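Side-chain contacts in citrate synthase (Mycobacterium tuberculosis, PDB 4TVM), which condenses oxaloacetate with acetyl-CoA and water to give citrate and CoA, a step of the Krebs cycle: residues 74-79 / 225-230; 79-84 / 319-324; 236-241 / 389-394. All coordinates share one frame; numbering follows the deposited sequence.

In the fold
From the N terminus, strand 74-75 leads into helix 76-82, which takes part in two of the three contacts. Contact 1 brings it against helix 216-229 and closes a loop of 145 residues. Contact 2 starts on the next turn of the same helix and closes a longer loop, at helix 317-329. These two share Leu-79, touch each other and cross along the chain. Contact 3 opens after contact 1 has closed. It crosses contact 2 without touching it, and joins helix 236-246 to helix 383-403. Segment 225-230 also touches segment 389-394, so contacts 1 and 3 meet. Both reach the bound oxaloacetate.

Contact 1: 74-79 / 225-230. With OAA (oxaloacetate ion), chain B.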
loop_
_atom_site.group_PDB
_atom_site.type_symbol
_atom_site.label_atom_id
_atom_site.label_comp_id
_atom_site.label_asym_id
_atom_site.label_seq_id
_atom_site.Cartn_x
_atom_site.Cartn_y
_atom_site.Cartn_z
ATOM N N TYR A 74 8.912 25.555 -9.721
ATOM C CA TYR A 74 9.322 26.550 -8.738
ATOM C C TYR A 74 10.306 25.975 -7.737
ATOM O O TYR A 74 10.039 24.941 -7.157
ATOM C CB TYR A 74 8.121 27.044 -7.974
ATOM C CG TYR A 74 7.085 27.715 -8.824
ATOM C CD1 TYR A 74 7.323 28.978 -9.373
ATOM C CD2 TYR A 74 5.850 27.112 -9.066
ATOM C CE1 TYR A 74 6.374 29.611 -10.154
ATOM C CE2 TYR A 74 4.891 27.743 -9.835
ATOM C CZ TYR A 74 5.154 28.989 -10.370
ATOM O OH TYR A 74 4.207 29.633 -11.120
ATOM N N PRO A 75 11.441 26.651 -7.515
ATOM C CA PRO A 75 12.384 26.028 -6.579
ATOM C C PRO A 75 11.960 26.066 -5.106
ATOM O O PRO A 75 11.194 26.934 -4.683
ATOM C CB PRO A 75 13.693 26.808 -6.819
ATOM C CG PRO A 75 13.573 27.295 -8.230
ATOM C CD PRO A 75 12.109 27.664 -8.377
ATOM N N ILE A 76 12.482 25.092 -4.350
ATOM C CA ILE A 76 12.045 24.809 -3.007
ATOM C C ILE A 76 12.439 25.928 -2.092
ATOM O O ILE A 76 11.694 26.255 -1.168
ATOM C CB ILE A 76 12.599 23.458 -2.496
ATOM C CG1 ILE A 76 11.798 22.960 -1.284
ATOM C CG2 ILE A 76 14.090 23.527 -2.163
ATOM C CD1 ILE A 76 10.314 22.861 -1.531
ATOM N N ASP A 77 13.595 26.538 -2.345
ATOM C CA ASP A 77 14.054 27.628 -1.494
ATOM C C ASP A 77 13.079 28.786 -1.599
ATOM O O ASP A 77 12.785 29.428 -0.611
ATOM C CB ASP A 77 15.512 28.043 -1.796
ATOM C CG ASP A 77 15.755 28.450 -3.262
ATOM O OD1 ASP A 77 14.808 28.542 -4.057
ATOM O OD2 ASP A 77 16.926 28.679 -3.620
ATOM N N GLN A 78 12.538 29.029 -2.786
ATOM C CA GLN A 78 11.578 30.133 -2.971
ATOM C C GLN A 78 10.217 29.869 -2.281
ATOM O O GLN A 78 9.668 30.747 -1.610
ATOM C CB GLN A 78 11.405 30.450 -4.477
ATOM C CG GLN A 78 12.516 31.324 -5.073
ATOM C CD GLN A 78 12.475 31.462 -6.600
ATOM O OE1 GLN A 78 13.468 31.234 -7.304
ATOM N NE2 GLN A 78 11.352 31.859 -7.111
ATOM N N LEU A 79 9.690 28.652 -2.381
ATOM C CA LEU A 79 8.380 28.342 -1.741
ATOM C C LEU A 79 8.498 28.311 -0.242
ATOM O O LEU A 79 7.622 28.796 0.488
ATOM C CB LEU A 79 7.859 26.999 -2.226
ATOM C CG LEU A 79 7.801 26.862 -3.739
ATOM C CD1 LEU A 79 7.855 25.399 -4.122
ATOM C CD2 LEU A 79 6.577 27.575 -4.287
ATOM N N LEU A 225 8.228 23.606 7.171
ATOM C CA LEU A 225 8.679 22.222 7.134
ATOM C C LEU A 225 7.759 21.264 6.330
ATOM O O LEU A 225 8.223 20.269 5.760
ATOM C CB LEU A 225 8.858 21.707 8.558
ATOM C CG LEU A 225 10.300 21.633 9.042
ATOM C CD1 LEU A 225 10.328 21.484 10.551
ATOM C CD2 LEU A 225 10.988 20.461 8.368
ATOM N N PHE A 226 6.460 21.547 6.302
ATOM C CA PHE A 226 5.563 20.809 5.448
ATOM C C PHE A 226 5.761 21.160 3.985
ATOM O O PHE A 226 5.561 20.326 3.124
ATOM C CB PHE A 226 4.117 21.065 5.835
ATOM C CG PHE A 226 3.728 20.526 7.183
ATOM C CD1 PHE A 226 4.406 19.467 7.769
ATOM C CD2 PHE A 226 2.633 21.056 7.837
ATOM C CE1 PHE A 226 4.015 18.971 8.995
ATOM C CE2 PHE A 226 2.228 20.568 9.057
ATOM C CZ PHE A 226 2.916 19.515 9.635
ATOM N N ILE A 227 6.184 22.375 3.680
ATOM C CA ILE A 227 6.543 22.714 2.295
ATOM C C ILE A 227 7.742 21.881 1.869
ATOM O O ILE A 227 7.761 21.275 0.769
ATOM C CB ILE A 227 6.868 24.208 2.108
ATOM C CG1 ILE A 227 5.711 25.067 2.635
ATOM C CG2 ILE A 227 7.134 24.513 0.637
ATOM C CD1 ILE A 227 5.907 26.568 2.529
ATOM N N LEU A 228 8.728 21.789 2.752
ATOM C CA LEU A 228 9.942 21.012 2.441
ATOM C C LEU A 228 9.652 19.566 2.202
ATOM O O LEU A 228 10.350 18.928 1.420
ATOM C CB LEU A 228 10.997 21.176 3.515
ATOM C CG LEU A 228 11.652 22.568 3.463
ATOM C CD1 LEU A 228 11.979 23.108 4.848
ATOM C CD2 LEU A 228 12.891 22.568 2.583
ATOM N N HIS A 229 8.603 19.046 2.847
ATOM C CA HIS A 229 8.245 17.610 2.739
ATOM C C HIS A 229 7.008 17.346 1.905
ATOM O O HIS A 229 6.597 16.200 1.769
ATOM C CB HIS A 229 8.035 17.027 4.123
ATOM C CG HIS A 229 9.299 16.815 4.892
ATOM N ND1 HIS A 229 10.063 15.672 4.766
ATOM C CD2 HIS A 229 9.923 17.586 5.818
ATOM C CE1 HIS A 229 11.106 15.752 5.574
ATOM N NE2 HIS A 229 11.048 16.906 6.219
ATOM N N ALA A 230 6.420 18.378 1.313
ATOM C CA ALA A 230 5.232 18.196 0.514
ATOM C C ALA A 230 5.279 17.197 -0.664
ATOM O O ALA A 230 4.316 16.474 -0.878
ATOM C CB ALA A 230 4.750 19.533 0.029
HETATM O O1 OAA B . 11.249 13.389 1.871
HETATM O O2 OAA B . 12.432 12.939 3.695
HETATM O O4 OAA B . 13.273 10.054 -0.771
HETATM O O5 OAA B . 11.126 10.215 -1.179
HETATM O O3 OAA B . 10.564 11.215 0.980
HETATM C C1 OAA B . 12.111 12.722 2.496
HETATM C C2 OAA B . 12.786 11.616 1.734
HETATM C C3 OAA B . 11.756 11.063 0.783
HETATM C C4 OAA B . 12.102 10.370 -0.442
#
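Ile-76 carries CG1 anti to the backbone N (chi1 -162°), and its second torsion then points CD1 at helix 216-229. Ile-227 answers with both branches. Its CG2 lies opposite its own backbone N, while CG1 lies beside that N (chi1 -54°) and runs straight on to CD1. The two isoleucines slide past each other in opposite directions. Ile-76 CD1 ends 4.2 Å from Ile-227 CG2. Ile-76 CD1 also lies 3.8 Å from Ile-227 O. That oxygen is hydrogen-bonded as well, by Tyr-71 OH and by Ala-230 N.

Leu-79, one helical turn on, meets both branches of Ile-227. Its CB is 3.9 Å from Ile-227 CG2. Ile-227 CD1 rests against the backbone, 3.5 Å from Leu-79 O. Leu-228 brings the tip of its side chain across Ile-76 at about a right angle, with Leu-228 CD2 4.0 Å from Ile-76 CG1. No hydrogen bond joins the two segments. The side chains that meet are all apolar, though two methyls also lie against backbone carbonyl oxygens. All four touching residues are buried. Neighbours continue this core: Val-88 lies against Ile-227, Val-322 against Leu-228, and Leu-69 and Tyr-71 against Ile-76.

His-229 points away from helix 76-82. Its imidazole meets oxaloacetate at the ring edge, near the ring plane, with His-229 CE1 3.6 Å from O2 of the ligand. The Phe-387 ring, also of the ligand pocket, meets this imidazole with the planes at about 60°. Segment 225-230 is thus seated on the hydrophobic core through Ile-227 and Leu-228, and also carries His-229 of the oxaloacetate-binding site of citrate synthase.

Contact 2: 79-84 / 319-324; sequences LAEKST and ARIVKE
Ile-321 meets Ala-80 and Glu-81 where two helices of the mainly helical citrate synthase fold pack side by side, helix 76-82 against helix 317-329. The inner part is apolar: Ile-321 CD1 lies 4.3 Å from Ala-80 CB. The outer part is polar on one side. Glu-81 OE2 sits 3.9 Å from Ile-321 CG2, and the two side chains run past each other in opposite directions. The Glu-81 chain is bent at chi2 (-61°), and this bend helps to bring OE2 to the CG2 methyl.

The same oxygen faces a second carboxylate, with Glu-81 OE2 4.2 Å from Glu-324 OE1. If both groups are ionised they should repel each other mildly. Both residues are exposed, so solvent probably softens the effect. Arg-220 offers Glu-81 OE1 a long, weak ion pair, which may offset it further.

Met-224 of helix 216-229 touches both Ala-80 and Ile-321, so a third helix joins the pair. Asp-77, a turn before Glu-81, packs its CA against Ile-321 CD1. Beyond the end of helix 76-82, Thr-84 is the N-cap of helix 85-94 and its OG1 is hydrogen-bonded to Glu-87 N. The last turn of helix 76-82 is closed by the backbone bond from Ser-83 N to Leu-79 O, 2.6 Å long.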
loop_
_atom_site.group_PDB
_atom_site.type_symbol
_atom_site.label_atom_id
_atom_site.label_comp_id
_atom_site.label_asym_id
_atom_site.label_seq_id
_atom_site.Cartn_x
_atom_site.Cartn_y
_atom_site.Cartn_z
ATOM N N LEU A 79 9.690 28.652 -2.381
ATOM C CA LEU A 79 8.380 28.342 -1.741
ATOM C C LEU A 79 8.498 28.311 -0.242
ATOM O O LEU A 79 7.622 28.796 0.488
ATOM C CB LEU A 79 7.859 26.999 -2.226
ATOM C CG LEU A 79 7.801 26.862 -3.739
ATOM C CD1 LEU A 79 7.855 25.399 -4.122
ATOM C CD2 LEU A 79 6.577 27.575 -4.287
ATOM N N ALA A 80 9.596 27.728 0.226
ATOM C CA ALA A 80 9.851 27.602 1.656
ATOM C C ALA A 80 9.878 28.972 2.280
ATOM O O ALA A 80 9.196 29.237 3.263
ATOM C CB ALA A 80 11.176 26.895 1.895
ATOM N N GLU A 81 10.687 29.838 1.687
ATOM C CA GLU A 81 10.846 31.200 2.159
ATOM C C GLU A 81 9.650 32.098 1.833
ATOM O O GLU A 81 9.304 32.954 2.658
ATOM C CB GLU A 81 12.167 31.781 1.631
ATOM C CG GLU A 81 13.390 30.993 2.128
ATOM C CD GLU A 81 13.525 31.002 3.652
ATOM O OE1 GLU A 81 13.103 32.005 4.272
ATOM O OE2 GLU A 81 14.045 30.015 4.232
ATOM N N LYS A 82 8.993 31.904 0.685
ATOM C CA LYS A 82 7.885 32.822 0.297
ATOM C C LYS A 82 6.420 32.310 0.219
ATOM O O LYS A 82 5.493 33.123 0.101
ATOM C CB LYS A 82 8.234 33.512 -1.024
ATOM C CG LYS A 82 9.193 34.672 -0.848
ATOM C CD LYS A 82 8.548 35.747 0.026
ATOM C CE LYS A 82 9.512 36.873 0.344
ATOM N NZ LYS A 82 10.158 37.413 -0.883
ATOM N N SER A 83 6.196 31.000 0.291
ATOM C CA SER A 83 4.845 30.462 0.147
ATOM C C SER A 83 4.237 30.041 1.476
ATOM O O SER A 83 4.723 30.415 2.539
ATOM C CB SER A 83 4.837 29.276 -0.821
ATOM O OG SER A 83 3.511 28.949 -1.166
ATOM N N THR A 84 3.142 29.288 1.406
ATOM C CA THR A 84 2.603 28.586 2.582
ATOM C C THR A 84 2.325 27.147 2.229
ATOM O O THR A 84 2.185 26.775 1.063
ATOM C CB THR A 84 1.285 29.165 3.020
ATOM O OG1 THR A 84 0.365 28.971 1.959
ATOM C CG2 THR A 84 1.416 30.727 3.351
ATOM N N ALA A 319 18.006 20.338 2.870
ATOM C CA ALA A 319 18.924 20.198 3.989
ATOM C C ALA A 319 19.377 21.566 4.476
ATOM O O ALA A 319 19.284 21.871 5.659
ATOM C CB ALA A 319 20.121 19.363 3.588
ATOM N N ARG A 320 19.811 22.405 3.543
ATOM C CA ARG A 320 20.414 23.676 3.891
ATOM C C ARG A 320 19.394 24.632 4.513
ATOM O O ARG A 320 19.695 25.362 5.461
ATOM C CB ARG A 320 21.030 24.325 2.649
ATOM C CG ARG A 320 21.656 23.355 1.649
ATOM C CD ARG A 320 22.816 23.990 0.900
ATOM N NE ARG A 320 22.488 25.325 0.400
ATOM C CZ ARG A 320 23.157 25.972 -0.550
ATOM N NH1 ARG A 320 24.204 25.421 -1.160
ATOM N NH2 ARG A 320 22.753 27.183 -0.909
ATOM N N ILE A 321 18.185 24.644 3.965
ATOM C CA ILE A 321 17.134 25.476 4.527
ATOM C C ILE A 321 16.853 24.964 5.925
ATOM O O ILE A 321 16.696 25.738 6.862
ATOM C CB ILE A 321 15.845 25.432 3.691
ATOM C CG1 ILE A 321 16.062 26.107 2.340
ATOM C CG2 ILE A 321 14.714 26.141 4.410
ATOM C CD1 ILE A 321 15.211 25.509 1.240
ATOM N N VAL A 322 16.828 23.648 6.066
ATOM C CA VAL A 322 16.472 23.039 7.339
ATOM C C VAL A 322 17.493 23.342 8.456
ATOM O O VAL A 322 17.097 23.663 9.570
ATOM C CB VAL A 322 16.230 21.521 7.193
ATOM C CG1 VAL A 322 15.972 20.896 8.550
ATOM C CG2 VAL A 322 15.034 21.266 6.291
ATOM N N LYS A 323 18.790 23.268 8.166
ATOM C CA LYS A 323 19.807 23.621 9.165
ATOM C C LYS A 323 19.606 25.049 9.673
ATOM O O LYS A 323 19.798 25.346 10.853
ATOM C CB LYS A 323 21.210 23.477 8.590
ATOM C CG LYS A 323 22.298 23.762 9.612
ATOM C CD LYS A 323 23.692 23.655 9.013
ATOM C CE LYS A 323 24.766 24.001 10.039
ATOM N NZ LYS A 323 26.048 24.455 9.416
ATOM N N GLU A 324 19.195 25.916 8.761
ATOM C CA GLU A 324 18.977 27.318 9.058
ATOM C C GLU A 324 17.858 27.495 10.080
ATOM O O GLU A 324 18.036 28.160 11.104
ATOM C CB GLU A 324 18.633 28.055 7.758
ATOM C CG GLU A 324 19.293 29.405 7.592
ATOM C CD GLU A 324 18.468 30.330 6.712
ATOM O OE1 GLU A 324 18.034 29.896 5.609
ATOM O OE2 GLU A 324 18.248 31.485 7.139
#

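Contact 3: 236-241 / 389-394. With OAA (oxaloacetate ion), chain B.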
loop_
_atom_site.group_PDB
_atom_site.type_symbol
_atom_site.label_atom_id
_atom_site.label_comp_id
_atom_site.label_asym_id
_atom_site.label_seq_id
_atom_site.Cartn_x
_atom_site.Cartn_y
_atom_site.Cartn_z
ATOM N N CYS A 236 8.914 5.610 -2.697
ATOM C CA CYS A 236 8.327 4.397 -2.206
ATOM C C CYS A 236 6.861 4.634 -1.877
ATOM O O CYS A 236 5.990 3.948 -2.394
ATOM C CB CYS A 236 9.047 3.919 -0.951
ATOM S SG CYS A 236 8.307 2.443 -0.171
ATOM N N SER A 237 6.628 5.642 -1.049
ATOM C CA SER A 237 5.339 5.974 -0.520
ATOM C C SER A 237 4.387 6.365 -1.605
ATOM O O SER A 237 3.200 6.050 -1.569
ATOM C CB SER A 237 5.461 7.188 0.400
ATOM O OG SER A 237 6.047 8.282 -0.333
ATOM N N THR A 238 4.876 7.101 -2.569
ATOM C CA THR A 238 3.967 7.644 -3.568
ATOM C C THR A 238 3.809 6.674 -4.715
ATOM O O THR A 238 2.789 6.675 -5.379
ATOM C CB THR A 238 4.455 9.012 -4.081
ATOM O OG1 THR A 238 4.085 10.020 -3.136
ATOM C CG2 THR A 238 3.844 9.366 -5.453
ATOM N N SER A 239 4.836 5.885 -4.984
ATOM C CA SER A 239 4.696 4.868 -6.003
ATOM C C SER A 239 3.712 3.866 -5.473
ATOM O O SER A 239 3.144 3.151 -6.238
ATOM C CB SER A 239 5.999 4.177 -6.327
ATOM O OG SER A 239 6.799 5.015 -7.134
ATOM N N THR A 240 3.532 3.823 -4.154
ATOM C CA THR A 240 2.559 2.936 -3.531
ATOM C C THR A 240 1.169 3.475 -3.642
ATOM O O THR A 240 0.235 2.729 -3.837
ATOM C CB THR A 240 2.846 2.763 -2.051
ATOM O OG1 THR A 240 4.141 2.190 -1.897
ATOM C CG2 THR A 240 1.813 1.857 -1.428
ATOM N N VAL A 241 1.028 4.784 -3.514
ATOM C CA VAL A 241 -0.238 5.394 -3.762
ATOM C C VAL A 241 -0.588 5.176 -5.217
ATOM O O VAL A 241 -1.706 4.854 -5.554
ATOM C CB VAL A 241 -0.176 6.859 -3.412
ATOM C CG1 VAL A 241 -1.465 7.560 -3.804
ATOM C CG2 VAL A 241 0.076 7.020 -1.918
ATOM N N LEU A 389 1.410 14.114 7.011
ATOM C CA LEU A 389 0.667 15.380 6.916
ATOM C C LEU A 389 1.244 16.271 5.839
ATOM O O LEU A 389 0.497 16.913 5.110
ATOM C CB LEU A 389 0.734 16.151 8.228
ATOM C CG LEU A 389 -0.073 15.561 9.348
ATOM C CD1 LEU A 389 -0.077 16.528 10.504
ATOM C CD2 LEU A 389 -1.508 15.174 8.917
ATOM N N GLY A 390 2.576 16.345 5.778
ATOM C CA GLY A 390 3.268 17.214 4.822
ATOM C C GLY A 390 3.225 16.630 3.442
ATOM O O GLY A 390 2.985 17.329 2.474
ATOM N N ARG A 391 3.437 15.329 3.348
ATOM C CA ARG A 391 3.429 14.658 2.055
ATOM C C ARG A 391 2.046 14.500 1.419
ATOM O O ARG A 391 1.938 14.268 0.195
ATOM C CB ARG A 391 4.075 13.286 2.199
ATOM C CG ARG A 391 4.137 12.505 0.916
ATOM C CD ARG A 391 4.792 13.288 -0.203
ATOM N NE ARG A 391 6.170 13.645 0.136
ATOM C CZ ARG A 391 7.205 12.796 0.149
ATOM N NH1 ARG A 391 7.051 11.502 -0.131
ATOM N NH2 ARG A 391 8.407 13.239 0.483
ATOM N N LEU A 392 0.993 14.616 2.224
ATOM C CA LEU A 392 -0.359 14.373 1.721
ATOM C C LEU A 392 -0.672 15.054 0.386
ATOM O O LEU A 392 -1.258 14.444 -0.501
ATOM C CB LEU A 392 -1.364 14.775 2.780
ATOM C CG LEU A 392 -2.851 14.653 2.473
ATOM C CD1 LEU A 392 -3.269 13.219 2.199
ATOM C CD2 LEU A 392 -3.640 15.222 3.650
ATOM N N PRO A 393 -0.326 16.338 0.235
ATOM C CA PRO A 393 -0.609 17.006 -1.036
ATOM C C PRO A 393 0.071 16.337 -2.240
ATOM O O PRO A 393 -0.472 16.317 -3.363
ATOM C CB PRO A 393 -0.066 18.421 -0.806
ATOM C CG PRO A 393 0.846 18.308 0.378
ATOM C CD PRO A 393 0.143 17.309 1.234
ATOM N N GLY A 394 1.241 15.772 -2.009
ATOM C CA GLY A 394 1.992 15.143 -3.081
ATOM C C GLY A 394 1.345 13.835 -3.432
ATOM O O GLY A 394 1.141 13.512 -4.615
HETATM O O1 OAA B . 11.249 13.389 1.871
HETATM O O2 OAA B . 12.432 12.939 3.695
HETATM O O4 OAA B . 13.273 10.054 -0.771
HETATM O O5 OAA B . 11.126 10.215 -1.179
HETATM O O3 OAA B . 10.564 11.215 0.980
HETATM C C1 OAA B . 12.111 12.722 2.496
HETATM C C2 OAA B . 12.786 11.616 1.734
HETATM C C3 OAA B . 11.756 11.063 0.783
HETATM C C4 OAA B . 12.102 10.370 -0.442
#
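Arg-391, Thr-238 and Ser-237 make this contact, and all three are buried. Arg-391 leaves helix 383-403 with CG anti to the backbone N (chi1 -179°). Its chain then bends at both chi2 and chi3. These bends bring the guanidinium round to the ligand, while the aliphatic part stays beside helix 236-246. Thr-238 approaches that part only loosely, with OG1 4.4 Å from Arg-391 CD.

Ser-237 sits at the edge of the guanidinium, near its plane, with OG 3.4 Å from Arg-391 NH1. Ser-237 OG also has a weak hydrogen bond with Trp-395 NE1. The keto oxygen of oxaloacetate lies near the same plane, again at the edge. Arg-391 NH2 donates to ligand O3 in a nearly straight hydrogen bond of 3.0 Å and 165°. Arg-391 NH2 is also 3.2 Å from the ligand carboxylate oxygen O1. The guanidinium would probably polarise the ketone.

The group has a further hydrogen bond, from Arg-391 NE to His-229 O, which probably helps to fix its rotation. Glu-233 adds a long, weak ion pair at NH1. Just past Arg-391 the helix is kinked at Pro-393 and Gly-394, and Gly-394 N bonds back to Arg-391 O at 2.8 Å. With His-229, His-232, Asn-235 and His-267, Arg-391 belongs to the oxaloacetate pocket of citrate synthase.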